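Local coordinates for protein lipid II:glycine glycyltransferase (Staphylococcus aureus, PDB 6SNR) that probably attaches the first glycine of the pentaglycine bridge to the lysine of lipid II, taking it from glycyl-tRNA(Gly), during cell-wall synthesis, at residues Ala55-Lys60 and Thr68-Ser73; Arg41-Gly46 and Asp91-Ile96; Gln244-Leu249 and Lys283-Lys288; Asp234-Ile239 and Ala293-His298. One frame throughout, in Å; residues are numbered along the deposited sequence.

Interaction 1 (Ala55-Lys60 and Thr68-Ser73); sequences AQLLFK and TLCYIS
C70 fits its thiol into the hollow between L57 and the ring of F59, on one face of a beta hairpin formed by strands 50-61 and 68-78. SG is anti to the backbone N (chi1 180°), and from there it reaches L57 across the hairpin, 3.8 Å from CG of that leucine. The same sulfur approaches the F59 ring obliquely, 4.3 Å from its centroid and 35° off the normal, in a Cys sulfur-aromatic contact. Beside it C70 CB rests 3.5 Å from F59 CE1. T68 fills in at the ring's edge, near its plane, with OG1 3.7 Å from F59 CD1; that hydroxyl is hydrogen-bonded to the carbonyl of E100. Past L57 comes I72, whose side chain lies alongside the leucine and points the same way, the two CD1 methyls 3.8 Å apart. The other branch of I72 turns to A55, CG2 standing 3.9 Å from CB.

L58, K60, L69 and Y71 occupy the opposite face of the sheet. There L58 CD1 touches S73 OG, which bonds to L24 O, while the phenol of Y71 leads away to D108 and Q143.

Backbone bonds join L58 to Y71 and K60 to L69, in both directions. Y71 N meets L58 O at 2.7 Å, almost straight at 178° and in the carbonyl plane; the return bond reaches Y71 O from above its plane. Beyond this pair the strands part, and a water bonded to Q56 O and Y71 O accepts the N-H of S73, with S73 N 2.8 Å from the water oxygen.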
loop_
_atom_site.group_PDB
_atom_site.type_symbol
_atom_site.label_atom_id
_atom_site.label_comp_id
_atom_site.label_asym_id
_atom_site.label_seq_id
_atom_site.Cartn_x
_atom_site.Cartn_y
_atom_site.Cartn_z
ATOM N N ALA A 55 10.628 -19.586 -7.461
ATOM C CA ALA A 55 9.300 -19.228 -7.939
ATOM C C ALA A 55 8.249 -20.006 -7.181
ATOM O O ALA A 55 8.436 -21.171 -6.815
ATOM C CB ALA A 55 9.202 -19.440 -9.451
ATOM N N GLN A 56 7.150 -19.340 -6.891
ATOM C CA GLN A 56 5.981 -19.912 -6.339
ATOM C C GLN A 56 4.891 -19.957 -7.422
ATOM O O GLN A 56 4.521 -18.944 -8.003
ATOM C CB GLN A 56 5.490 -19.054 -5.178
ATOM C CG GLN A 56 4.285 -19.586 -4.537
ATOM C CD GLN A 56 4.031 -18.905 -3.233
ATOM O OE1 GLN A 56 3.553 -17.757 -3.190
ATOM N NE2 GLN A 56 4.379 -19.579 -2.176
ATOM N N LEU A 57 4.449 -21.152 -7.730
ATOM C CA LEU A 57 3.453 -21.437 -8.779
ATOM C C LEU A 57 2.121 -21.627 -8.158
ATOM O O LEU A 57 1.964 -22.428 -7.202
ATOM C CB LEU A 57 3.858 -22.750 -9.533
ATOM C CG LEU A 57 5.057 -22.757 -10.470
ATOM C CD1 LEU A 57 6.355 -22.226 -9.942
ATOM C CD2 LEU A 57 5.238 -24.202 -10.981
ATOM N N LEU A 58 1.095 -20.930 -8.644
ATOM C CA LEU A 58 -0.240 -21.122 -8.188
ATOM C C LEU A 58 -1.010 -21.788 -9.308
ATOM O O LEU A 58 -1.001 -21.334 -10.449
ATOM C CB LEU A 58 -0.935 -19.794 -7.834
ATOM C CG LEU A 58 -0.299 -19.106 -6.616
ATOM C CD1 LEU A 58 -0.902 -17.707 -6.385
ATOM C CD2 LEU A 58 -0.500 -19.956 -5.388
ATOM N N PHE A 59 -1.729 -22.829 -8.947
ATOM C CA PHE A 59 -2.624 -23.538 -9.887
ATOM C C PHE A 59 -4.088 -23.423 -9.547
ATOM O O PHE A 59 -4.482 -23.497 -8.365
ATOM C CB PHE A 59 -2.247 -25.070 -9.872
ATOM C CG PHE A 59 -0.925 -25.360 -10.452
ATOM C CD1 PHE A 59 -0.753 -25.647 -11.780
ATOM C CD2 PHE A 59 0.216 -25.410 -9.661
ATOM C CE1 PHE A 59 0.484 -25.910 -12.308
ATOM C CE2 PHE A 59 1.446 -25.654 -10.188
ATOM C CZ PHE A 59 1.618 -25.918 -11.524
ATOM N N LYS A 60 -4.935 -23.360 -10.597
ATOM C CA LYS A 60 -6.364 -23.350 -10.382
ATOM C C LYS A 60 -7.015 -24.030 -11.573
ATOM O O LYS A 60 -6.648 -23.769 -12.692
ATOM C CB LYS A 60 -6.938 -21.957 -10.207
ATOM C CG LYS A 60 -8.414 -21.910 -9.805
ATOM C CD LYS A 60 -8.866 -20.512 -9.460
ATOM C CE LYS A 60 -10.369 -20.412 -9.305
ATOM N NZ LYS A 60 -10.784 -19.065 -8.787
ATOM N N THR A 68 -5.650 -26.877 -15.863
ATOM C CA THR A 68 -5.410 -25.796 -14.925
ATOM C C THR A 68 -4.704 -24.647 -15.637
ATOM O O THR A 68 -4.136 -24.816 -16.719
ATOM C CB THR A 68 -4.504 -26.253 -13.744
ATOM O OG1 THR A 68 -3.284 -26.781 -14.252
ATOM C CG2 THR A 68 -5.191 -27.261 -12.851
ATOM N N LEU A 69 -4.700 -23.478 -15.008
ATOM C CA LEU A 69 -3.718 -22.430 -15.263
ATOM C C LEU A 69 -2.595 -22.521 -14.223
ATOM O O LEU A 69 -2.911 -22.715 -13.059
ATOM C CB LEU A 69 -4.342 -21.026 -15.156
ATOM C CG LEU A 69 -3.342 -19.827 -15.353
ATOM C CD1 LEU A 69 -2.625 -19.801 -16.693
ATOM C CD2 LEU A 69 -4.006 -18.475 -15.064
ATOM N N CYS A 70 -1.354 -22.435 -14.671
ATOM C CA CYS A 70 -0.178 -22.218 -13.808
ATOM C C CYS A 70 0.143 -20.738 -13.812
ATOM O O CYS A 70 0.596 -20.185 -14.822
ATOM C CB CYS A 70 1.036 -23.023 -14.295
ATOM S SG CYS A 70 2.522 -22.797 -13.289
ATOM N N TYR A 71 -0.063 -20.063 -12.674
ATOM C CA TYR A 71 0.193 -18.636 -12.614
ATOM C C TYR A 71 1.279 -18.348 -11.576
ATOM O O TYR A 71 1.084 -18.643 -10.376
ATOM C CB TYR A 71 -1.099 -17.900 -12.291
ATOM C CG TYR A 71 -0.997 -16.386 -12.164
ATOM C CD1 TYR A 71 -0.089 -15.639 -12.914
ATOM C CD2 TYR A 71 -1.766 -15.730 -11.199
ATOM C CE1 TYR A 71 0.036 -14.254 -12.747
ATOM C CE2 TYR A 71 -1.656 -14.342 -11.028
ATOM C CZ TYR A 71 -0.776 -13.623 -11.822
ATOM O OH TYR A 71 -0.656 -12.246 -11.599
ATOM N N ILE A 72 2.379 -17.819 -12.050
ATOM C CA ILE A 72 3.556 -17.454 -11.230
ATOM C C ILE A 72 3.446 -15.960 -10.986
ATOM O O ILE A 72 4.073 -15.155 -11.677
ATOM C CB ILE A 72 4.901 -17.838 -11.867
ATOM C CG1 ILE A 72 4.890 -19.325 -12.299
ATOM C CG2 ILE A 72 6.073 -17.546 -10.914
ATOM C CD1 ILE A 72 6.179 -19.869 -12.855
ATOM N N SER A 73 2.632 -15.604 -9.995
ATOM C CA SER A 73 2.197 -14.168 -9.818
ATOM C C SER A 73 3.351 -13.328 -9.273
ATOM O O SER A 73 3.854 -13.538 -8.139
ATOM C CB SER A 73 0.975 -14.080 -8.874
ATOM O OG SER A 73 1.184 -14.733 -7.599
HETATM O O HOH W 1 2.132 -17.714 -8.159
#

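Interaction 2 (Arg41-Gly46 and Asp91-Ile96); sequences RRIAVG and DSAKEI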
loop_
_atom_site.group_PDB
_atom_site.type_symbol
_atom_site.label_atom_id
_atom_site.label_comp_id
_atom_site.label_asym_id
_atom_site.label_seq_id
_atom_site.Cartn_x
_atom_site.Cartn_y
_atom_site.Cartn_z
ATOM N N ARG A 41 2.791 -24.601 -5.447
ATOM C CA ARG A 41 4.014 -25.401 -5.535
ATOM C C ARG A 41 5.162 -24.456 -5.649
ATOM O O ARG A 41 5.000 -23.351 -6.152
ATOM C CB ARG A 41 3.952 -26.322 -6.750
ATOM C CG ARG A 41 2.911 -27.423 -6.606
ATOM C CD ARG A 41 3.277 -28.514 -5.580
ATOM N NE ARG A 41 4.531 -29.090 -5.950
ATOM C CZ ARG A 41 4.676 -30.040 -6.884
ATOM N NH1 ARG A 41 3.624 -30.590 -7.485
ATOM N NH2 ARG A 41 5.887 -30.453 -7.196
ATOM N N ARG A 42 6.331 -24.843 -5.158
ATOM C CA ARG A 42 7.540 -24.046 -5.261
ATOM C C ARG A 42 8.631 -24.759 -6.038
ATOM O O ARG A 42 8.701 -26.007 -6.055
ATOM C CB ARG A 42 8.075 -23.622 -3.853
ATOM C CG ARG A 42 7.187 -22.617 -3.120
ATOM C CD ARG A 42 7.976 -21.969 -1.995
ATOM N NE ARG A 42 8.116 -22.911 -0.840
ATOM C CZ ARG A 42 9.247 -23.542 -0.510
ATOM N NH1 ARG A 42 10.341 -23.456 -1.249
ATOM N NH2 ARG A 42 9.260 -24.347 0.565
ATOM N N ILE A 43 9.509 -23.963 -6.620
ATOM C CA ILE A 43 10.759 -24.387 -7.286
ATOM C C ILE A 43 11.881 -23.473 -6.812
ATOM O O ILE A 43 11.671 -22.314 -6.452
ATOM C CB ILE A 43 10.697 -24.382 -8.826
ATOM C CG1 ILE A 43 10.273 -23.004 -9.410
ATOM C CG2 ILE A 43 9.676 -25.412 -9.289
ATOM C CD1 ILE A 43 10.232 -22.896 -10.945
ATOM N N ALA A 44 13.103 -23.999 -6.817
ATOM C CA ALA A 44 14.315 -23.244 -6.511
ATOM C C ALA A 44 15.434 -23.858 -7.294
ATOM O O ALA A 44 15.459 -25.066 -7.482
ATOM C CB ALA A 44 14.614 -23.207 -5.019
ATOM N N VAL A 45 16.322 -23.021 -7.796
ATOM C CA VAL A 45 17.529 -23.449 -8.523
ATOM C C VAL A 45 18.764 -22.671 -8.020
ATOM O O VAL A 45 18.672 -21.553 -7.487
ATOM C CB VAL A 45 17.355 -23.233 -10.039
ATOM C CG1 VAL A 45 16.153 -23.973 -10.605
ATOM C CG2 VAL A 45 17.298 -21.749 -10.359
ATOM N N GLY A 46 19.933 -23.308 -8.096
ATOM C CA GLY A 46 21.171 -22.669 -7.691
ATOM C C GLY A 46 22.401 -23.532 -7.963
ATOM O O GLY A 46 22.321 -24.519 -8.682
ATOM N N ASP A 91 12.508 -24.945 -16.914
ATOM C CA ASP A 91 12.564 -26.402 -16.953
ATOM C C ASP A 91 11.765 -27.011 -15.789
ATOM O O ASP A 91 10.890 -27.876 -15.989
ATOM C CB ASP A 91 14.010 -26.899 -16.914
ATOM C CG ASP A 91 14.772 -26.767 -18.264
ATOM O OD1 ASP A 91 14.192 -26.466 -19.346
ATOM O OD2 ASP A 91 16.002 -27.002 -18.220
ATOM N N SER A 92 12.034 -26.520 -14.574
ATOM C CA SER A 92 11.311 -27.006 -13.399
ATOM C C SER A 92 9.826 -26.706 -13.427
ATOM O O SER A 92 9.007 -27.540 -13.035
ATOM C CB SER A 92 11.938 -26.487 -12.094
ATOM O OG SER A 92 13.279 -26.968 -11.950
ATOM N N ALA A 93 9.451 -25.487 -13.841
ATOM C CA ALA A 93 8.041 -25.153 -13.918
ATOM C C ALA A 93 7.288 -25.986 -14.931
ATOM O O ALA A 93 6.195 -26.386 -14.670
ATOM C CB ALA A 93 7.771 -23.650 -14.196
ATOM N N LYS A 94 7.926 -26.280 -16.060
ATOM C CA LYS A 94 7.292 -27.100 -17.090
ATOM C C LYS A 94 7.027 -28.505 -16.574
ATOM O O LYS A 94 5.999 -29.040 -16.789
ATOM C CB LYS A 94 8.178 -27.175 -18.329
ATOM C CG LYS A 94 8.130 -25.948 -19.218
ATOM C CD LYS A 94 9.246 -25.928 -20.235
ATOM C CE LYS A 94 9.136 -27.148 -21.138
ATOM N NZ LYS A 94 9.911 -26.876 -22.350
ATOM N N GLU A 95 7.976 -29.069 -15.831
ATOM C CA GLU A 95 7.748 -30.404 -15.235
ATOM C C GLU A 95 6.486 -30.453 -14.341
ATOM O O GLU A 95 5.608 -31.336 -14.416
ATOM C CB GLU A 95 8.959 -30.833 -14.401
ATOM C CG GLU A 95 10.268 -31.030 -15.114
ATOM C CD GLU A 95 11.287 -31.839 -14.307
ATOM O OE1 GLU A 95 10.945 -32.370 -13.219
ATOM O OE2 GLU A 95 12.438 -31.943 -14.785
ATOM N N ILE A 96 6.387 -29.483 -13.428
ATOM C CA ILE A 96 5.275 -29.451 -12.513
ATOM C C ILE A 96 3.964 -29.171 -13.267
ATOM O O ILE A 96 2.944 -29.804 -13.063
ATOM C CB ILE A 96 5.539 -28.390 -11.432
ATOM C CG1 ILE A 96 6.737 -28.770 -10.596
ATOM C CG2 ILE A 96 4.322 -28.191 -10.549
ATOM C CD1 ILE A 96 7.145 -27.714 -9.592
HETATM O O HOH W 2 13.789 -26.518 -9.399
#
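I43 and I96 meet at the centre of a strand-helix contact in which helix 83-99 packs on a face of the sheet, over strand 39-47. The two segments run nearly antiparallel, at 152°, with their axes 8.9 Å apart.

Apolar packing comes first. I43 CG2 presses on I96 CD1 at 3.4 Å, tighter than usual van der Waals contact, and the same methyl lies 3.8 Å from S92 CB. The other branch of I43 starts from between the backbone N and the carbonyl carbon (chi1 55°), and its terminal CD1 reaches A93 CB at 4.1 Å. The two branches thus touch different residues of the helix. Neighbours extend this apolar layer: I43 also packs on A55 and L57 of strand 50-61, and I96 on F59.

A second kind of contact sets a charged group against a methyl. The chain of R41 bends at chi2 and chi3, and one face of its guanidinium lies over I96 CG2, which stands 3.9 Å above the plane and is offset toward the rim. NH2 also approaches I96 CD1, at 3.9 Å.

Polar contact is made through a water. It donates to A44 O at 2.9 Å and bonds to S92 OG at 2.6 Å; S92 OG also has a weak hydrogen bond to A88 O.

With no direct hydrogen bond between strand and helix, the cohesion probably comes largely from the packing of I43 and I96. R41, an exposed residue, can lay the flat part of its cation over I96 and probably keeps its charge near solvent.

Interaction 3 (Gln244-Leu249 and Lys283-Lys288); sequences QELNEL and KNEDLK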
loop_
_atom_site.group_PDB
_atom_site.type_symbol
_atom_site.label_atom_id
_atom_site.label_comp_id
_atom_site.label_asym_id
_atom_site.label_seq_id
_atom_site.Cartn_x
_atom_site.Cartn_y
_atom_site.Cartn_z
ATOM N N GLN A 244 -4.585 22.806 27.895
ATOM C CA GLN A 244 -3.188 23.208 27.923
ATOM C C GLN A 244 -2.983 24.511 27.162
ATOM O O GLN A 244 -2.276 25.378 27.644
ATOM C CB GLN A 244 -2.255 22.088 27.390
ATOM C CG GLN A 244 -0.796 22.510 27.195
ATOM C CD GLN A 244 0.002 22.568 28.489
ATOM O OE1 GLN A 244 0.301 21.537 29.087
ATOM N NE2 GLN A 244 0.368 23.777 28.917
ATOM N N GLU A 245 -3.607 24.652 25.993
ATOM C CA GLU A 245 -3.520 25.884 25.192
ATOM C C GLU A 245 -4.083 27.052 25.993
ATOM O O GLU A 245 -3.490 28.132 25.990
ATOM C CB GLU A 245 -4.239 25.755 23.832
ATOM C CG GLU A 245 -3.491 24.885 22.808
ATOM C CD GLU A 245 -4.233 24.684 21.482
ATOM O OE1 GLU A 245 -5.080 25.528 21.122
ATOM O OE2 GLU A 245 -3.954 23.674 20.774
ATOM N N LEU A 246 -5.192 26.833 26.695
ATOM C CA LEU A 246 -5.768 27.904 27.548
ATOM C C LEU A 246 -4.783 28.329 28.630
ATOM O O LEU A 246 -4.620 29.509 28.899
ATOM C CB LEU A 246 -7.065 27.463 28.193
ATOM C CG LEU A 246 -8.242 27.309 27.221
ATOM C CD1 LEU A 246 -9.389 26.553 27.871
ATOM C CD2 LEU A 246 -8.674 28.678 26.687
ATOM N N ASN A 247 -4.107 27.366 29.240
ATOM C CA ASN A 247 -3.097 27.710 30.253
ATOM C C ASN A 247 -1.971 28.515 29.652
ATOM O O ASN A 247 -1.554 29.522 30.231
ATOM C CB ASN A 247 -2.568 26.462 30.967
ATOM C CG ASN A 247 -3.655 25.729 31.733
ATOM O OD1 ASN A 247 -4.658 26.317 32.135
ATOM N ND2 ASN A 247 -3.456 24.429 31.945
ATOM N N GLU A 248 -1.495 28.107 28.474
ATOM C CA GLU A 248 -0.407 28.820 27.811
ATOM C C GLU A 248 -0.839 30.252 27.420
ATOM O O GLU A 248 -0.049 31.185 27.526
ATOM C CB GLU A 248 0.089 28.035 26.591
ATOM C CG GLU A 248 0.791 26.731 26.976
ATOM C CD GLU A 248 1.126 25.827 25.805
ATOM O OE1 GLU A 248 0.642 26.050 24.670
ATOM O OE2 GLU A 248 1.849 24.835 26.040
ATOM N N LEU A 249 -2.096 30.426 26.989
ATOM C CA LEU A 249 -2.562 31.754 26.576
ATOM C C LEU A 249 -2.677 32.699 27.792
ATOM O O LEU A 249 -2.331 33.879 27.703
ATOM C CB LEU A 249 -3.911 31.643 25.847
ATOM C CG LEU A 249 -3.777 31.107 24.421
ATOM C CD1 LEU A 249 -5.108 30.534 23.954
ATOM C CD2 LEU A 249 -3.309 32.200 23.482
ATOM N N LYS A 283 -12.333 31.626 21.760
ATOM C CA LYS A 283 -12.521 30.634 20.699
ATOM C C LYS A 283 -12.229 29.232 21.190
ATOM O O LYS A 283 -12.925 28.275 20.862
ATOM C CB LYS A 283 -11.645 30.959 19.496
ATOM C CG LYS A 283 -12.154 32.145 18.685
ATOM C CD LYS A 283 -11.256 32.427 17.490
ATOM C CE LYS A 283 -11.838 33.502 16.602
ATOM N NZ LYS A 283 -12.687 32.861 15.561
ATOM N N ASN A 284 -11.159 29.100 21.956
ATOM C CA ASN A 284 -10.846 27.803 22.551
ATOM C C ASN A 284 -11.913 27.297 23.482
ATOM O O ASN A 284 -12.250 26.098 23.524
ATOM C CB ASN A 284 -9.484 27.866 23.248
ATOM C CG ASN A 284 -8.349 27.558 22.294
ATOM O OD1 ASN A 284 -8.265 26.438 21.811
ATOM N ND2 ASN A 284 -7.484 28.525 22.023
ATOM N N GLU A 285 -12.531 28.222 24.237
ATOM C CA GLU A 285 -13.617 27.790 25.093
ATOM C C GLU A 285 -14.852 27.278 24.309
ATOM O O GLU A 285 -15.499 26.313 24.714
ATOM C CB GLU A 285 -13.955 28.878 26.145
ATOM C CG GLU A 285 -14.873 28.322 27.238
ATOM C CD GLU A 285 -14.167 27.547 28.350
ATOM O OE1 GLU A 285 -12.922 27.424 28.323
ATOM O OE2 GLU A 285 -14.871 27.015 29.246
ATOM N N ASP A 286 -15.156 27.930 23.198
ATOM C CA ASP A 286 -16.228 27.532 22.326
ATOM C C ASP A 286 -15.911 26.126 21.776
ATOM O O ASP A 286 -16.790 25.264 21.720
ATOM C CB ASP A 286 -16.374 28.474 21.139
ATOM C CG ASP A 286 -16.949 29.840 21.509
ATOM O OD1 ASP A 286 -17.579 29.984 22.568
ATOM O OD2 ASP A 286 -16.779 30.745 20.678
ATOM N N LEU A 287 -14.660 25.910 21.405
ATOM C CA LEU A 287 -14.255 24.579 20.882
ATOM C C LEU A 287 -14.396 23.501 21.948
ATOM O O LEU A 287 -14.813 22.387 21.664
ATOM C CB LEU A 287 -12.812 24.611 20.378
ATOM C CG LEU A 287 -12.177 23.304 19.885
ATOM C CD1 LEU A 287 -13.031 22.752 18.767
ATOM C CD2 LEU A 287 -10.764 23.600 19.424
ATOM N N LYS A 288 -14.048 23.825 23.183
ATOM C CA LYS A 288 -14.157 22.889 24.286
ATOM C C LYS A 288 -15.610 22.433 24.416
ATOM O O LYS A 288 -15.894 21.237 24.516
ATOM C CB LYS A 288 -13.665 23.519 25.584
ATOM C CG LYS A 288 -13.652 22.588 26.762
ATOM C CD LYS A 288 -12.723 23.120 27.858
ATOM C CE LYS A 288 -13.027 22.443 29.188
ATOM N NZ LYS A 288 -12.169 22.986 30.265
#
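L246 and N284 pass alongside each other, pointing opposite ways, where helix 235-262 runs back beside helix 267-297. The short helical segments are antiparallel to within 15°, their angle being 165°, and their axes come to 10.5 Å.

Van der Waals contact does most of the work. L246 CD2 rests against N284 CB at 3.6 Å, while its other methyl, CD1, comes 3.7 Å from E285 OE1, the two side chains crossing at about a right angle. L249 approaches N284 from a turn further along, CD1 lying 3.7 Å from ND2. Around these residues the same two helices add I281 touching both leucines and V242 against N284.

Polar groups meet here without bonding. E245 OE1 stands 3.4 Å from N284 OD1, but both atoms are acceptors, and the carboxylate and amide planes are turned 84° apart. This close approach is therefore probably mildly repulsive. Two of the polar ends have partners on their own helix: N284 ND2 makes a weak hydrogen bond to K280 O, and E285 OE2 a salt bridge to R289. Between the helices, K288 NZ reaches N243 OD1.

Leucines facing an asparagine, with acidic side chains flanking them, make a modest contact with one buried residue, L249. The setting is an antiparallel two-helix coiled-coil arm, the projecting feature characteristic of FemABX ligases.

Interaction 4 (Asp234-Ile239 and Ala293-His298); sequences DPKENI and ALEKEH
P235 lies against E295 and L294 where the two long helices come together, one beginning and the other ending. Its CB is 3.7 Å from E295 CB, and its CG is 3.8 Å from L294 CG, the proline and leucine side chains crossing at about a right angle. The carboxylate of E295, carried past the proline on an extended chain, turns its two oxygens to different neighbours: OE2 to the lysine, OE1 to a methyl. OE2 accepts from K236 NZ in a salt bridge of 2.8 Å, although OE2 is modelled too close to the lysine chain and its exact place is uncertain. OE1 lies by I239 CD1, at 3.7 Å. The ammonium of K236, brought there by a bend at chi4 (56°), has a further weak hydrogen bond to P299 O.

These residues form the base of the antiparallel helical hairpin, where helix 235-262 leaves strand 226-233 and helix 267-297 ends and the chain goes on to strand 302-312. D234 is the N-cap of the first helix: its OD2 accepts the N-H of E237 at 3.1 Å, with a 154° angle at the hydrogen, and is met on its anti side, somewhat out of the carboxylate plane. The carbonyl of D234 takes N238 N, and P235 O takes I239 N. N238 ND2 bonds to G178 O. At the departing end, H298 is the first residue to leave helical angles, yet its N still donates to L294 O at 2.7 Å.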
loop_
_atom_site.group_PDB
_atom_site.type_symbol
_atom_site.label_atom_id
_atom_site.label_comp_id
_atom_site.label_asym_id
_atom_site.label_seq_id
_atom_site.Cartn_x
_atom_site.Cartn_y
_atom_site.Cartn_z
ATOM N N ASP A 234 -10.420 11.759 18.938
ATOM C CA ASP A 234 -10.768 11.466 20.327
ATOM C C ASP A 234 -11.046 12.775 21.066
ATOM O O ASP A 234 -10.116 13.541 21.323
ATOM C CB ASP A 234 -9.659 10.751 21.073
ATOM C CG ASP A 234 -10.139 10.212 22.402
ATOM O OD1 ASP A 234 -10.966 9.269 22.396
ATOM O OD2 ASP A 234 -9.754 10.756 23.455
ATOM N N PRO A 235 -12.307 13.002 21.423
ATOM C CA PRO A 235 -12.654 14.272 22.106
ATOM C C PRO A 235 -11.926 14.521 23.408
ATOM O O PRO A 235 -11.523 15.650 23.656
ATOM C CB PRO A 235 -14.140 14.117 22.390
ATOM C CG PRO A 235 -14.639 13.189 21.359
ATOM C CD PRO A 235 -13.506 12.244 21.043
ATOM N N LYS A 236 -11.763 13.508 24.264
ATOM C CA LYS A 236 -11.055 13.720 25.539
ATOM C C LYS A 236 -9.630 14.188 25.354
ATOM O O LYS A 236 -9.161 15.095 26.055
ATOM C CB LYS A 236 -11.009 12.443 26.371
ATOM C CG LYS A 236 -12.265 12.154 27.141
ATOM C CD LYS A 236 -12.041 11.025 28.136
ATOM C CE LYS A 236 -13.347 10.534 28.743
ATOM N NZ LYS A 236 -14.348 10.102 27.718
ATOM N N GLU A 237 -8.910 13.552 24.429
ATOM C CA GLU A 237 -7.541 13.937 24.194
ATOM C C GLU A 237 -7.481 15.393 23.734
ATOM O O GLU A 237 -6.623 16.156 24.177
ATOM C CB GLU A 237 -6.880 13.050 23.133
ATOM C CG GLU A 237 -6.589 11.609 23.556
ATOM C CD GLU A 237 -5.660 10.908 22.566
ATOM O OE1 GLU A 237 -5.649 11.282 21.375
ATOM O OE2 GLU A 237 -4.921 9.997 22.973
ATOM N N ASN A 238 -8.396 15.762 22.854
ATOM C CA ASN A 238 -8.373 17.099 22.252
ATOM C C ASN A 238 -8.756 18.165 23.255
ATOM O O ASN A 238 -8.163 19.247 23.235
ATOM C CB ASN A 238 -9.249 17.182 21.036
ATOM C CG ASN A 238 -8.706 16.369 19.877
ATOM O OD1 ASN A 238 -7.882 15.464 20.065
ATOM N ND2 ASN A 238 -9.133 16.709 18.689
ATOM N N ILE A 239 -9.698 17.828 24.125
ATOM C CA ILE A 239 -10.073 18.695 25.272
ATOM C C ILE A 239 -8.851 18.950 26.176
ATOM O O ILE A 239 -8.571 20.082 26.568
ATOM C CB ILE A 239 -11.289 18.119 26.059
ATOM C CG1 ILE A 239 -12.554 18.194 25.173
ATOM C CG2 ILE A 239 -11.457 18.850 27.410
ATOM C CD1 ILE A 239 -13.788 17.436 25.634
ATOM N N ALA A 293 -19.708 18.062 23.404
ATOM C CA ALA A 293 -20.897 17.586 22.698
ATOM C C ALA A 293 -20.526 16.311 21.967
ATOM O O ALA A 293 -21.209 15.307 22.062
ATOM C CB ALA A 293 -21.417 18.634 21.711
ATOM N N LEU A 294 -19.387 16.351 21.298
ATOM C CA LEU A 294 -18.902 15.155 20.592
ATOM C C LEU A 294 -18.580 14.019 21.536
ATOM O O LEU A 294 -18.850 12.852 21.232
ATOM C CB LEU A 294 -17.695 15.489 19.744
ATOM C CG LEU A 294 -17.209 14.359 18.847
ATOM C CD1 LEU A 294 -18.266 13.988 17.827
ATOM C CD2 LEU A 294 -15.911 14.796 18.176
ATOM N N GLU A 295 -17.977 14.322 22.670
ATOM C CA GLU A 295 -17.677 13.314 23.642
ATOM C C GLU A 295 -18.944 12.599 24.116
ATOM O O GLU A 295 -18.916 11.390 24.336
ATOM C CB GLU A 295 -16.924 13.920 24.808
ATOM C CG GLU A 295 -16.312 12.896 25.740
ATOM C CD GLU A 295 -15.637 13.546 26.940
ATOM O OE1 GLU A 295 -15.847 14.765 27.194
ATOM O OE2 GLU A 295 -14.916 12.831 27.645
ATOM N N LYS A 296 -20.053 13.336 24.252
ATOM C CA LYS A 296 -21.322 12.727 24.693
ATOM C C LYS A 296 -21.838 11.691 23.678
ATOM O O LYS A 296 -22.338 10.631 24.056
ATOM C CB LYS A 296 -22.394 13.808 24.934
ATOM N N GLU A 297 -21.709 12.017 22.398
ATOM C CA GLU A 297 -22.007 11.093 21.306
ATOM C C GLU A 297 -21.008 9.939 21.235
ATOM O O GLU A 297 -21.396 8.767 21.207
ATOM C CB GLU A 297 -22.015 11.831 19.964
ATOM C CG GLU A 297 -23.335 12.500 19.613
ATOM C CD GLU A 297 -24.423 11.490 19.293
ATOM O OE1 GLU A 297 -24.277 10.737 18.300
ATOM O OE2 GLU A 297 -25.420 11.442 20.044
ATOM N N HIS A 298 -19.724 10.264 21.204
ATOM C CA HIS A 298 -18.693 9.246 21.031
ATOM C C HIS A 298 -17.675 9.271 22.171
ATOM O O HIS A 298 -16.583 9.806 22.005
ATOM C CB HIS A 298 -18.008 9.467 19.686
ATOM C CG HIS A 298 -18.928 9.333 18.515
ATOM N ND1 HIS A 298 -19.445 10.421 17.846
ATOM C CD2 HIS A 298 -19.425 8.239 17.891
ATOM C CE1 HIS A 298 -20.219 10.005 16.858
ATOM N NE2 HIS A 298 -20.218 8.685 16.859
#

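Interactions 1 and 2 belong to one sheet and touch: L57 and A55 probably hydrogen-bond to R41 and I43, and F59 packs on I96. The first is buried, mixing backbone bonds with side-chain packing; the second, only partly buried, lays a helix on the neighbouring strand by side-chain fit. Interactions 3 and 4 share the helices 235-262 and 267-297, their centres about 15 Å apart, and both lie at the surface. Near the base of the arm a salt bridge and a capped helix start appear; further out, leucine contacts carry the packing and one pair of acceptors meets without bonding. The two pairs sit on opposite sides of the chain's centre, with about 51 to 67 Å between their centres.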